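Local atomic coordinates of SusD superfamily protein (PDB entry 3MCX), a protein that is of uncharacterised function but, as a zinc-binding member of the SusD family, probably takes part in capturing glycans at the bacterial outer membrane. Residues A[300-303]-A[309-312]; A[363-368]-A[424-429]; A[375-380]-A[399-404]; A[386-391]-A[411-416]; A[392-397]-A[403-408]. All coordinates share one frame; numbering follows the deposited sequence. Where two conformers were deposited one is given.

Contact 1: residues A[300-303]-A[309-312]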
# COMPACT_ATOMS: atom_id res chain seq x y z
N LEU A 300 10.47 1.91 -18.94
CA LEU A 300 9.22 1.14 -19.08
C LEU A 300 8.11 2.02 -19.63
O LEU A 300 7.41 1.66 -20.56
CB LEU A 300 8.80 0.56 -17.73
CG LEU A 300 7.44 -0.13 -17.70
CD1 LEU A 300 7.41 -1.38 -18.57
CD2 LEU A 300 7.08 -0.50 -16.27
N LEU A 301 7.93 3.20 -19.03
CA LEU A 301 6.85 4.10 -19.49
C LEU A 301 7.08 4.60 -20.92
O LEU A 301 6.13 4.74 -21.70
CB LEU A 301 6.72 5.29 -18.53
CG LEU A 301 5.36 5.98 -18.50
CD1 LEU A 301 4.21 5.06 -18.02
CD2 LEU A 301 5.46 7.20 -17.57
N ASN A 302 8.34 4.78 -21.29
CA ASN A 302 8.69 5.22 -22.63
C ASN A 302 8.50 4.14 -23.71
O ASN A 302 8.65 4.43 -24.90
CB ASN A 302 10.13 5.78 -22.66
CG ASN A 302 10.21 7.17 -22.03
OD1 ASN A 302 9.25 7.93 -22.07
ND2 ASN A 302 11.38 7.53 -21.46
N GLU A 303 8.17 2.90 -23.30
CA GLU A 303 7.83 1.87 -24.29
C GLU A 303 6.56 2.27 -25.07
O GLU A 303 6.35 1.78 -26.18
CB GLU A 303 7.66 0.47 -23.66
CG GLU A 303 8.96 -0.05 -23.08
CD GLU A 303 8.85 -1.39 -22.38
OE1 GLU A 303 7.80 -2.06 -22.46
OE2 GLU A 303 9.83 -1.78 -21.71
N ARG A 309 0.08 8.41 -18.70
CA ARG A 309 0.80 8.46 -17.42
C ARG A 309 2.14 9.22 -17.51
O ARG A 309 2.72 9.55 -16.47
CB ARG A 309 0.94 7.03 -16.86
CG ARG A 309 -0.41 6.51 -16.43
CD ARG A 309 -0.48 5.01 -16.25
NE ARG A 309 -0.32 4.29 -17.52
CZ ARG A 309 -0.69 3.04 -17.73
NH1 ARG A 309 -1.32 2.34 -16.78
NH2 ARG A 309 -0.43 2.47 -18.88
N HIS A 310 2.58 9.54 -18.72
CA HIS A 310 3.69 10.48 -18.86
C HIS A 310 3.40 11.81 -18.21
O HIS A 310 4.32 12.51 -17.81
CB HIS A 310 4.07 10.72 -20.32
CG HIS A 310 4.70 9.53 -20.96
ND1 HIS A 310 5.99 9.14 -20.71
CD2 HIS A 310 4.19 8.64 -21.85
CE1 HIS A 310 6.25 8.03 -21.39
NE2 HIS A 310 5.18 7.71 -22.11
N CYS A 311 2.13 12.15 -18.04
CA CYS A 311 1.74 13.41 -17.39
C CYS A 311 2.18 13.49 -15.94
O CYS A 311 2.20 14.56 -15.37
CB CYS A 311 0.21 13.60 -17.44
SG CYS A 311 -0.82 12.56 -16.35
N LEU A 312 2.44 12.34 -15.31
CA LEU A 312 2.80 12.28 -13.90
C LEU A 312 4.31 12.29 -13.64
O LEU A 312 4.72 12.20 -12.49
CB LEU A 312 2.23 10.98 -13.30
CG LEU A 312 0.71 10.93 -13.23
CD1 LEU A 312 0.27 9.53 -12.84
CD2 LEU A 312 0.14 11.98 -12.30
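The chain around Leu301 on helix 295-301 and the 3-10 segment 309-312 approach each other most closely at Leu301 and His310, whose CA atoms stand 7.1 Å apart, and each segment keeps a tight turn of its own: Glu303 N bonds back to Leu300 O and Leu312 N to Arg309 O. Leu301 and His310 carry the contact between them. With CG anti to the backbone N (chi1 -156°), the branch of Leu301 is aimed at the second segment, and Leu301 CG settles over one face of the His310 imidazole, 3.9 Å from the ring centroid and 22° off the ring normal, a CH-pi contact offset toward the rim on the ND1-CE1 side. The two methyls extend the packing: Leu301 CD2 touches Arg309 O at 3.8 Å, while Leu301 CD1 rests 4.0 Å from Arg309 CB. A branched aliphatic residue suits this place, because one side chain can meet both a flat ring and the root of an arginine. The five residues between the segments form an irregular loop leading from helix 295-301 toward strand 313-314 in the SusD-family region, and His310 folds back over it: NE2 hydrogen-bonds to Asp304 O inside that loop and also lies 3.1 Å from Leu301 O. Asn302 adds a polar touch obliquely to the ring, its OD1 3.1 Å from His310 CE1, with amide and imidazole planes 13° apart. Arg309 gives only its aliphatic root to Leu301; its guanidinium goes on to salt bridges with Asp307, Glu409 and Glu413, which satisfy the charge of a buried arginine.

Contact 2: residues A[363-368]-A[424-429]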
# COMPACT_ATOMS: atom_id res chain seq x y z
N ALA A 363 -8.03 -8.62 -10.65
CA ALA A 363 -8.84 -9.59 -11.40
C ALA A 363 -8.09 -10.17 -12.61
O ALA A 363 -8.16 -11.37 -12.87
CB ALA A 363 -10.20 -8.97 -11.83
N ALA A 364 -7.43 -9.31 -13.37
CA ALA A 364 -6.72 -9.78 -14.55
C ALA A 364 -5.64 -10.80 -14.17
O ALA A 364 -5.56 -11.86 -14.80
CB ALA A 364 -6.11 -8.62 -15.31
N GLU A 365 -4.87 -10.48 -13.14
CA GLU A 365 -3.77 -11.34 -12.69
C GLU A 365 -4.34 -12.65 -12.09
O GLU A 365 -3.88 -13.73 -12.43
CB GLU A 365 -2.87 -10.62 -11.69
CG GLU A 365 -1.64 -11.40 -11.25
CD GLU A 365 -0.76 -10.65 -10.29
OE1 GLU A 365 -0.92 -9.41 -10.12
OE2 GLU A 365 0.09 -11.33 -9.66
N ALA A 366 -5.36 -12.55 -11.24
CA ALA A 366 -5.95 -13.73 -10.64
C ALA A 366 -6.55 -14.65 -11.70
O ALA A 366 -6.43 -15.87 -11.61
CB ALA A 366 -7.01 -13.35 -9.61
N GLY A 367 -7.17 -14.07 -12.73
CA GLY A 367 -7.76 -14.86 -13.79
C GLY A 367 -6.71 -15.63 -14.60
O GLY A 367 -6.83 -16.83 -14.84
N LEU A 368 -5.67 -14.92 -15.02
CA LEU A 368 -4.60 -15.54 -15.78
C LEU A 368 -3.94 -16.66 -14.96
O LEU A 368 -3.74 -17.74 -15.47
CB LEU A 368 -3.57 -14.52 -16.22
CG LEU A 368 -2.48 -15.07 -17.15
CD1 LEU A 368 -3.06 -15.57 -18.45
CD2 LEU A 368 -1.47 -13.99 -17.42
N TYR A 424 6.28 -8.51 -7.40
CA TYR A 424 7.44 -9.35 -7.63
C TYR A 424 7.40 -10.53 -6.65
O TYR A 424 7.57 -11.68 -7.06
CB TYR A 424 8.74 -8.58 -7.39
CG TYR A 424 9.05 -7.54 -8.43
CD1 TYR A 424 8.51 -6.27 -8.33
CD2 TYR A 424 9.90 -7.82 -9.50
CE1 TYR A 424 8.80 -5.31 -9.30
CE2 TYR A 424 10.18 -6.86 -10.44
CZ TYR A 424 9.66 -5.60 -10.31
OH TYR A 424 9.94 -4.63 -11.27
N LEU A 425 7.15 -10.25 -5.37
CA LEU A 425 7.26 -11.29 -4.34
C LEU A 425 6.30 -12.44 -4.63
O LEU A 425 6.70 -13.62 -4.60
CB LEU A 425 7.01 -10.71 -2.97
CG LEU A 425 7.97 -9.61 -2.49
CD1 LEU A 425 7.61 -9.13 -1.08
CD2 LEU A 425 9.45 -10.07 -2.61
N ARG A 426 5.03 -12.13 -4.86
CA ARG A 426 4.05 -13.22 -5.03
C ARG A 426 4.21 -14.02 -6.30
O ARG A 426 3.69 -15.12 -6.44
CB ARG A 426 2.61 -12.71 -4.94
CG ARG A 426 2.17 -11.83 -6.07
CD ARG A 426 0.68 -11.51 -5.99
NE ARG A 426 0.37 -10.48 -6.98
CZ ARG A 426 0.49 -9.17 -6.76
NH1 ARG A 426 0.85 -8.68 -5.58
NH2 ARG A 426 0.23 -8.33 -7.75
N ASN A 427 4.98 -13.46 -7.25
CA ASN A 427 5.30 -14.14 -8.47
C ASN A 427 6.69 -14.77 -8.51
O ASN A 427 7.11 -15.31 -9.53
CB ASN A 427 5.05 -13.21 -9.66
CG ASN A 427 3.57 -13.00 -9.89
OD1 ASN A 427 2.87 -13.98 -10.20
ND2 ASN A 427 3.06 -11.80 -9.66
N GLY A 428 7.40 -14.75 -7.38
CA GLY A 428 8.73 -15.35 -7.28
C GLY A 428 9.80 -14.68 -8.13
O GLY A 428 10.77 -15.32 -8.54
N LEU A 429 9.60 -13.40 -8.39
CA LEU A 429 10.45 -12.69 -9.35
C LEU A 429 11.53 -11.91 -8.63
O LEU A 429 11.25 -11.26 -7.62
CB LEU A 429 9.61 -11.68 -10.14
CG LEU A 429 8.53 -12.32 -10.99
CD1 LEU A 429 7.72 -11.20 -11.69
CD2 LEU A 429 9.06 -13.34 -12.03
O HOH W 1 0.41 -13.95 -9.05
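A single carboxylate oxygen, Glu365 OE2, is gripped by two side-chain donors from opposite faces of its plane and by a water as well. Arg426 NE reaches Glu365 OE2 at 2.8 Å on the syn side, 34° out of the carboxylate plane, whereas Asn427 ND2 meets the same OE2 from above the other face at 3.0 Å along an almost straight bond (173°). The arginine also holds the second oxygen: its NH2 donates to the syn lone pair of Glu365 OE1 at 2.8 Å, so the salt bridge is bidentate and side-on, through NE and one terminal nitrogen. The two planes are tilted against each other, yet both oxygens stay near the guanidinium plane. Glutamate suits the helix 356-370 side because its fully extended chain, running straight out from the helix (chi1 -175°), spans the gap between backbones whose closest CA atoms, those of Glu365 and Asn427, are 10.4 Å apart. A water closes the group, donating to Glu365 OE2 and to Asn427 OD1, each at 2.7 Å, and thereby using the amide oxygen while ND2 binds the acid.

Second partners fix the donors: Asp423 takes Arg426 NH2 through its carboxylate and Asn427 ND2 through its backbone O, and Asn214 accepts from Arg426 NH1. Gathering these donors round a buried acid would be expected to favour its ionised form. Beyond Asn427 the chain turns at Gly428, whose positive phi suits glycine; Gly428 N bonds to Leu425 O and Leu429 N to Tyr424 O, the Schellman motif that ends helix 420-426.

Contact 3: residues A[375-380]-A[399-404]. With ZN (zinc ion), chain C.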
# COMPACT_ATOMS: atom_id res chain seq x y z
N GLU A 375 -10.82 -15.01 -20.90
CA GLU A 375 -11.29 -13.93 -21.75
C GLU A 375 -11.81 -12.74 -20.93
O GLU A 375 -11.50 -11.59 -21.21
CB GLU A 375 -12.38 -14.41 -22.71
CG GLU A 375 -12.65 -13.39 -23.76
CD GLU A 375 -13.67 -13.78 -24.76
OE1 GLU A 375 -14.34 -14.84 -24.63
OE2 GLU A 375 -13.80 -12.98 -25.71
N GLU A 376 -12.56 -13.03 -19.88
CA GLU A 376 -13.06 -11.99 -18.99
C GLU A 376 -11.90 -11.24 -18.32
O GLU A 376 -11.88 -10.00 -18.24
CB GLU A 376 -14.03 -12.60 -17.95
CG GLU A 376 -14.72 -11.57 -17.10
CD GLU A 376 -15.74 -12.18 -16.17
OE1 GLU A 376 -15.33 -12.88 -15.22
OE2 GLU A 376 -16.96 -11.95 -16.40
N ALA A 377 -10.93 -12.00 -17.82
CA ALA A 377 -9.73 -11.44 -17.19
C ALA A 377 -8.92 -10.53 -18.13
O ALA A 377 -8.46 -9.43 -17.73
CB ALA A 377 -8.86 -12.59 -16.65
N GLN A 378 -8.74 -10.99 -19.37
CA GLN A 378 -8.04 -10.24 -20.40
C GLN A 378 -8.78 -8.92 -20.66
O GLN A 378 -8.16 -7.85 -20.79
CB GLN A 378 -7.92 -11.18 -21.61
CG GLN A 378 -8.02 -10.63 -22.94
CD GLN A 378 -8.15 -11.76 -23.96
OE1 GLN A 378 -7.93 -12.93 -23.64
NE2 GLN A 378 -8.50 -11.41 -25.16
N GLY A 379 -10.10 -8.98 -20.63
CA GLY A 379 -10.93 -7.78 -20.78
C GLY A 379 -10.65 -6.76 -19.71
O GLY A 379 -10.61 -5.56 -19.98
N TYR A 380 -10.43 -7.22 -18.48
CA TYR A 380 -10.17 -6.28 -17.39
C TYR A 380 -8.82 -5.59 -17.55
O TYR A 380 -8.68 -4.39 -17.24
CB TYR A 380 -10.26 -6.96 -16.02
CG TYR A 380 -11.64 -7.50 -15.69
CD1 TYR A 380 -12.80 -6.79 -16.02
CD2 TYR A 380 -11.79 -8.72 -15.02
CE1 TYR A 380 -14.06 -7.29 -15.70
CE2 TYR A 380 -13.04 -9.21 -14.69
CZ TYR A 380 -14.17 -8.50 -15.02
OH TYR A 380 -15.42 -8.99 -14.69
N GLU A 399 -3.31 -14.48 -26.99
CA GLU A 399 -1.89 -14.79 -27.22
C GLU A 399 -0.92 -13.82 -26.53
O GLU A 399 0.17 -14.24 -26.11
CB GLU A 399 -1.57 -14.88 -28.72
CG GLU A 399 -1.93 -13.66 -29.56
N THR A 400 -1.28 -12.54 -26.40
CA THR A 400 -0.40 -11.54 -25.80
C THR A 400 -0.77 -11.23 -24.34
O THR A 400 -0.13 -10.43 -23.69
CB THR A 400 -0.33 -10.24 -26.65
OG1 THR A 400 -1.66 -9.70 -26.78
CG2 THR A 400 0.24 -10.55 -28.04
N PHE A 401 -1.78 -11.90 -23.83
CA PHE A 401 -2.19 -11.77 -22.44
C PHE A 401 -1.29 -12.64 -21.58
O PHE A 401 -1.62 -13.81 -21.30
CB PHE A 401 -3.66 -12.18 -22.29
CG PHE A 401 -4.24 -12.01 -20.90
CD1 PHE A 401 -4.01 -10.86 -20.14
CD2 PHE A 401 -5.11 -12.98 -20.37
CE1 PHE A 401 -4.57 -10.69 -18.88
CE2 PHE A 401 -5.65 -12.82 -19.08
CZ PHE A 401 -5.41 -11.68 -18.36
N THR A 402 -0.16 -12.08 -21.18
CA THR A 402 0.85 -12.79 -20.39
C THR A 402 0.97 -12.16 -19.00
O THR A 402 0.59 -11.01 -18.76
CB THR A 402 2.22 -12.70 -21.04
OG1 THR A 402 2.64 -11.34 -20.99
CG2 THR A 402 2.18 -13.20 -22.54
N LEU A 403 1.53 -12.90 -18.05
CA LEU A 403 1.81 -12.34 -16.73
C LEU A 403 2.70 -11.10 -16.83
O LEU A 403 2.43 -10.12 -16.19
CB LEU A 403 2.44 -13.42 -15.85
CG LEU A 403 2.75 -12.98 -14.43
CD1 LEU A 403 1.49 -12.51 -13.65
CD2 LEU A 403 3.50 -14.12 -13.65
N ASP A 404 3.76 -11.16 -17.62
CA ASP A 404 4.66 -10.02 -17.72
C ASP A 404 3.90 -8.80 -18.20
O ASP A 404 4.13 -7.69 -17.73
CB ASP A 404 5.82 -10.31 -18.67
CG ASP A 404 6.84 -9.18 -18.70
OD1 ASP A 404 7.38 -8.84 -17.63
OD2 ASP A 404 7.06 -8.63 -19.79
ZN ZN C . -15.21 -13.22 -26.99
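Phe401 reaches across to Gln378 from a CB that points at helix 374-385, and the trans setting of chi1 (-177°) throws the ring forward onto the helix surface. CG, the first ring atom, lies 3.8 Å from Gln378 CB. On one side of the ring CD2 packs against the same CB at 3.6 Å; on the other, CD1 and CE1 run past Gln378 CA. That CA sits over the ring centre, 3.7 Å from the centroid and 13° off the normal, a CH-pi contact made by the backbone itself. An aromatic ring fits here because its face can lie directly on a helix.

Phe401 is the centre of an inverse gamma turn, and Thr402 behind it is the N-cap of helix 403-414, its OG1 accepting from Arg405 N; the ring thus packs the entry of one helix against the flank of another. Farther out, CE2 touches Gln378 N, and the tip atom CZ approaches the same nitrogen to 3.5 Å and Ala377 CB to 4.0 Å, where a small alanine leaves room for it. The amide of Gln378 is engaged elsewhere, OE1 bonding to Thr398 OG1. On the outer side of the helix, Glu375 OE2 binds a zinc ion at 1.9 Å.

Contact 4: residues A[386-391]-A[411-416]. With ZN (zinc ion), chain F.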
# COMPACT_ATOMS: atom_id res chain seq x y z
N SER A 386 -6.83 0.43 -22.40
CA SER A 386 -7.60 1.25 -23.35
C SER A 386 -7.90 2.66 -22.84
O SER A 386 -8.20 3.55 -23.65
CB SER A 386 -8.92 0.59 -23.73
OG SER A 386 -9.79 0.50 -22.62
N ARG A 387 -7.85 2.83 -21.52
CA ARG A 387 -8.07 4.13 -20.88
C ARG A 387 -6.79 4.87 -20.53
O ARG A 387 -6.81 5.92 -19.85
CB ARG A 387 -8.97 3.95 -19.62
CG ARG A 387 -10.40 3.55 -19.92
CD ARG A 387 -11.16 3.29 -18.64
NE ARG A 387 -12.57 3.07 -18.86
CZ ARG A 387 -13.11 1.93 -19.29
NH1 ARG A 387 -12.36 0.84 -19.48
NH2 ARG A 387 -14.41 1.85 -19.47
N ARG A 388 -5.64 4.32 -20.95
CA ARG A 388 -4.35 4.91 -20.62
C ARG A 388 -3.49 5.22 -21.85
O ARG A 388 -2.44 5.86 -21.73
CB ARG A 388 -3.59 4.01 -19.64
CG ARG A 388 -4.32 3.75 -18.35
CD ARG A 388 -4.45 4.98 -17.49
NE ARG A 388 -5.09 4.60 -16.27
CZ ARG A 388 -6.39 4.72 -16.02
NH1 ARG A 388 -7.19 5.29 -16.89
NH2 ARG A 388 -6.83 4.27 -14.85
N THR A 389 -3.89 4.72 -23.00
CA THR A 389 -3.16 4.99 -24.24
C THR A 389 -4.11 5.09 -25.41
O THR A 389 -5.20 4.53 -25.39
CB THR A 389 -2.08 3.91 -24.51
OG1 THR A 389 -1.35 4.26 -25.69
CG2 THR A 389 -2.71 2.52 -24.69
N THR A 390 -3.70 5.80 -26.45
CA THR A 390 -4.44 5.82 -27.70
C THR A 390 -3.96 4.79 -28.72
O THR A 390 -4.53 4.67 -29.79
CB THR A 390 -4.38 7.19 -28.37
OG1 THR A 390 -3.01 7.60 -28.46
CG2 THR A 390 -5.16 8.22 -27.53
N ASP A 391 -2.89 4.06 -28.38
CA ASP A 391 -2.33 3.07 -29.30
C ASP A 391 -3.12 1.76 -29.07
O ASP A 391 -2.91 1.07 -28.08
CB ASP A 391 -0.85 2.86 -28.95
CG ASP A 391 -0.17 1.83 -29.83
OD1 ASP A 391 -0.81 1.27 -30.75
OD2 ASP A 391 1.00 1.53 -29.53
N ARG A 411 2.94 -1.84 -12.88
CA ARG A 411 4.05 -0.93 -12.56
C ARG A 411 3.73 0.48 -13.08
O ARG A 411 3.98 1.48 -12.39
CB ARG A 411 5.38 -1.44 -13.14
CG ARG A 411 5.93 -2.59 -12.30
CD ARG A 411 7.05 -3.26 -13.04
NE ARG A 411 8.20 -2.39 -13.22
CZ ARG A 411 9.20 -2.63 -14.06
NH1 ARG A 411 9.21 -3.74 -14.82
NH2 ARG A 411 10.22 -1.77 -14.15
N LYS A 412 3.18 0.57 -14.28
CA LYS A 412 2.83 1.87 -14.86
C LYS A 412 1.67 2.53 -14.07
O LYS A 412 1.70 3.71 -13.78
CB LYS A 412 2.42 1.73 -16.32
CG LYS A 412 3.55 1.31 -17.27
CD LYS A 412 3.04 1.07 -18.67
CE LYS A 412 4.07 0.42 -19.56
NZ LYS A 412 3.64 0.39 -21.00
N GLU A 413 0.65 1.75 -13.73
CA GLU A 413 -0.57 2.27 -13.15
C GLU A 413 -0.43 2.61 -11.68
O GLU A 413 -1.00 3.59 -11.22
CB GLU A 413 -1.72 1.27 -13.34
CG GLU A 413 -3.09 1.82 -12.89
CD GLU A 413 -3.45 3.12 -13.61
OE1 GLU A 413 -3.21 3.19 -14.83
OE2 GLU A 413 -3.98 4.07 -12.97
N LEU A 414 0.30 1.79 -10.94
CA LEU A 414 0.28 1.84 -9.47
C LEU A 414 1.57 2.37 -8.86
O LEU A 414 1.75 2.33 -7.65
CB LEU A 414 -0.02 0.44 -8.92
CG LEU A 414 -1.38 -0.14 -9.37
CD1 LEU A 414 -1.57 -1.57 -8.88
CD2 LEU A 414 -2.53 0.74 -8.88
N VAL A 415 2.44 2.92 -9.70
CA VAL A 415 3.67 3.54 -9.20
C VAL A 415 3.33 4.56 -8.11
O VAL A 415 2.45 5.38 -8.26
CB VAL A 415 4.48 4.21 -10.35
CG1 VAL A 415 3.70 5.38 -11.01
CG2 VAL A 415 5.85 4.67 -9.83
N GLY A 416 4.01 4.48 -6.98
CA GLY A 416 3.77 5.45 -5.90
C GLY A 416 2.66 5.07 -4.93
O GLY A 416 2.46 5.74 -3.94
ZN ZN F . -0.03 0.46 -32.51
O HOH W 2 2.09 0.59 -31.77
O HOH W 3 -2.13 0.43 -33.07
O HOH W 4 0.41 -0.64 -34.19
O HOH W 5 0.05 2.26 -33.62
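Arg388 and Glu413 make the contact almost alone, through a buried salt bridge between the loop 386-391 and helix 403-414. The tight half is Arg388 NE to Glu413 OE1, 2.8 Å long with an angle of 158° at the hydrogen; the oxygen is met on its syn side but 32° out of the carboxylate plane. The two groups are steeply tilted, consistent with the second arm, Arg388 NH2 to Glu413 OE2, being a weak bond of 3.4 Å. A bend in the glutamate chain (chi2 56°) swings its carboxylate round to the arginine.

Each end has further partners, which suits both charges to burial. Glu413 also binds Arg309, Arg355 and Tyr244 OH, while Arg388 NH2 pairs with Glu255 and NH1 donates to Arg387 O and Tyr239 O. A methionine in place of Arg388 would probably leave Glu255 and Glu413 each short of a positive partner and the loop less firmly tied to the helix.

The far end of the loop is looser and wetter. Thr389 OG1 accepts from Asp391 N at 3.1 Å, forming an ST turn, and beyond it Asp391 OD1 binds zinc at 2.1 Å while OD2 accepts from one of the metal's four waters. With Ser393 OG completing six ligands, the arrangement is that of a largely hydrated, surface zinc site.

Contact 5: residues A[392-397]-A[403-408]. With ZN (zinc ion), chain F.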
# COMPACT_ATOMS: atom_id res chain seq x y z
N THR A 392 -4.00 1.44 -30.01
CA THR A 392 -4.89 0.27 -29.86
C THR A 392 -4.16 -1.08 -29.84
O THR A 392 -4.62 -2.03 -29.19
CB THR A 392 -5.95 0.23 -30.96
OG1 THR A 392 -5.32 0.04 -32.23
CG2 THR A 392 -6.78 1.52 -30.97
N SER A 393 -3.00 -1.13 -30.49
CA SER A 393 -2.19 -2.35 -30.50
C SER A 393 -1.61 -2.70 -29.14
O SER A 393 -1.08 -3.80 -28.97
CB SER A 393 -1.05 -2.27 -31.54
OG SER A 393 -0.05 -1.37 -31.10
N GLN A 394 -1.68 -1.79 -28.17
CA GLN A 394 -1.25 -2.10 -26.79
C GLN A 394 -2.19 -3.05 -26.10
O GLN A 394 -1.79 -3.73 -25.16
CB GLN A 394 -1.08 -0.84 -25.93
CG GLN A 394 -0.01 0.10 -26.46
CD GLN A 394 1.39 -0.46 -26.32
OE1 GLN A 394 1.68 -1.20 -25.38
NE2 GLN A 394 2.27 -0.14 -27.30
N GLN A 395 -3.45 -3.08 -26.52
CA GLN A 395 -4.41 -4.01 -25.94
C GLN A 395 -4.03 -5.44 -26.28
O GLN A 395 -3.47 -5.71 -27.34
CB GLN A 395 -5.83 -3.69 -26.40
CG GLN A 395 -6.31 -2.37 -25.81
CD GLN A 395 -7.68 -1.99 -26.26
OE1 GLN A 395 -8.64 -2.74 -26.05
NE2 GLN A 395 -7.80 -0.80 -26.87
N VAL A 396 -4.33 -6.34 -25.35
CA VAL A 396 -3.94 -7.74 -25.50
C VAL A 396 -5.04 -8.62 -26.10
O VAL A 396 -6.24 -8.36 -25.94
CB VAL A 396 -3.52 -8.35 -24.14
CG1 VAL A 396 -2.34 -7.59 -23.56
CG2 VAL A 396 -4.70 -8.33 -23.15
N SER A 397 -4.58 -9.62 -26.83
CA SER A 397 -5.38 -10.77 -27.24
C SER A 397 -5.03 -11.92 -26.31
O SER A 397 -4.13 -11.80 -25.50
CB SER A 397 -5.01 -11.19 -28.66
OG SER A 397 -3.62 -11.54 -28.67
N LEU A 403 1.53 -12.90 -18.05
CA LEU A 403 1.81 -12.34 -16.73
C LEU A 403 2.70 -11.10 -16.83
O LEU A 403 2.43 -10.12 -16.19
CB LEU A 403 2.44 -13.42 -15.85
CG LEU A 403 2.75 -12.98 -14.43
CD1 LEU A 403 1.49 -12.51 -13.65
CD2 LEU A 403 3.50 -14.12 -13.65
N ASP A 404 3.76 -11.16 -17.62
CA ASP A 404 4.66 -10.02 -17.72
C ASP A 404 3.90 -8.80 -18.20
O ASP A 404 4.13 -7.69 -17.73
CB ASP A 404 5.82 -10.31 -18.67
CG ASP A 404 6.84 -9.18 -18.70
OD1 ASP A 404 7.38 -8.84 -17.63
OD2 ASP A 404 7.06 -8.63 -19.79
N ARG A 405 2.99 -8.99 -19.16
CA ARG A 405 2.22 -7.83 -19.62
C ARG A 405 1.33 -7.21 -18.55
O ARG A 405 1.23 -5.98 -18.45
CB ARG A 405 1.42 -8.17 -20.86
CG ARG A 405 0.79 -6.95 -21.53
CD ARG A 405 1.87 -6.01 -22.06
NE ARG A 405 1.35 -4.79 -22.66
CZ ARG A 405 0.98 -3.70 -21.98
NH1 ARG A 405 0.96 -3.68 -20.64
NH2 ARG A 405 0.52 -2.66 -22.68
N ILE A 406 0.74 -8.03 -17.69
CA ILE A 406 -0.03 -7.54 -16.57
C ILE A 406 0.86 -6.80 -15.57
O ILE A 406 0.53 -5.70 -15.08
CB ILE A 406 -0.75 -8.69 -15.83
CG1 ILE A 406 -1.76 -9.38 -16.75
CG2 ILE A 406 -1.45 -8.14 -14.59
CD1 ILE A 406 -2.31 -10.69 -16.11
N LEU A 407 2.00 -7.41 -15.25
CA LEU A 407 2.91 -6.83 -14.27
C LEU A 407 3.50 -5.50 -14.74
O LEU A 407 3.66 -4.58 -13.93
CB LEU A 407 3.98 -7.86 -13.87
CG LEU A 407 3.42 -9.12 -13.17
CD1 LEU A 407 4.61 -10.00 -12.69
CD2 LEU A 407 2.51 -8.81 -11.99
N LYS A 408 3.84 -5.41 -16.04
CA LYS A 408 4.19 -4.11 -16.63
C LYS A 408 3.08 -3.07 -16.46
O LYS A 408 3.36 -1.94 -16.06
CB LYS A 408 4.52 -4.23 -18.11
CG LYS A 408 5.89 -4.84 -18.43
CD LYS A 408 6.19 -4.75 -19.92
CE LYS A 408 7.61 -5.13 -20.31
NZ LYS A 408 7.90 -4.85 -21.76
ZN ZN F . -0.03 0.46 -32.51
O HOH W 3 -2.13 0.43 -33.07
O HOH W 6 0.74 -4.66 -25.32
O HOH W 2 2.09 0.59 -31.77
O HOH W 4 0.41 -0.64 -34.19
O HOH W 5 0.05 2.26 -33.62
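Arg405 lays the aliphatic part of its chain against Val396, CG to CG1 at 3.8 Å, and carries its guanidinium on toward Gln394. The setting is a helix-loop junction: the first turns of helix 403-414 pack back on the loop that precedes them, whose residues 392-394 form a 3-10 turn. A chi1 near trans (-170°) followed by a bend at chi2 takes the arginine off the helix toward that turn. The amide and guanidinium planes stand 57° apart, and the direct bond, Arg405 NH2 to Gln394 OE1 at 3.3 Å, is weak and strongly bent (127°). Water supplies the firmer link, accepting from Arg405 NE and donating to Gln394 O, each at 2.7 Å.

Arginine can do both jobs: its methylenes lie on valine while its nitrogens reach polar partners, Glu409 OE1 being that of NH1. A leucine in its place is likely to leave Glu409 without this salt bridge and the bridging water without the N-H of NE that it accepts from. Gln394 in turn spends NE2 on Asp391 OD2, linking the contact to the metal site. There Ser393 OG binds the zinc ion at 2.3 Å, and Ser393 N donates to one of its waters at 3.1 Å.

Overall arrangement
Along the chain contact 1 closes first; contact 2 then spans residues 363 to 429 and encloses the other three. Contacts 3, 4 and 5 all use helix 403-414: contacts 3 and 5 meet at its start, centres about 7 Å apart, and contact 4 lies near its end. Contact 2 joins helix 356-370 to helix 420-426 beside that helix, centres of contacts 2 and 3 about 12 Å apart. Contact 1, its centre about 8 Å from that of contact 4, is tied to it by the Arg309-Glu413 salt bridge, and to contact 5 by Glu303 with Lys408. Helix 403-414 is thus common to three contacts and touched by the other two; contacts 4 and 5 each give one ligand to the same zinc.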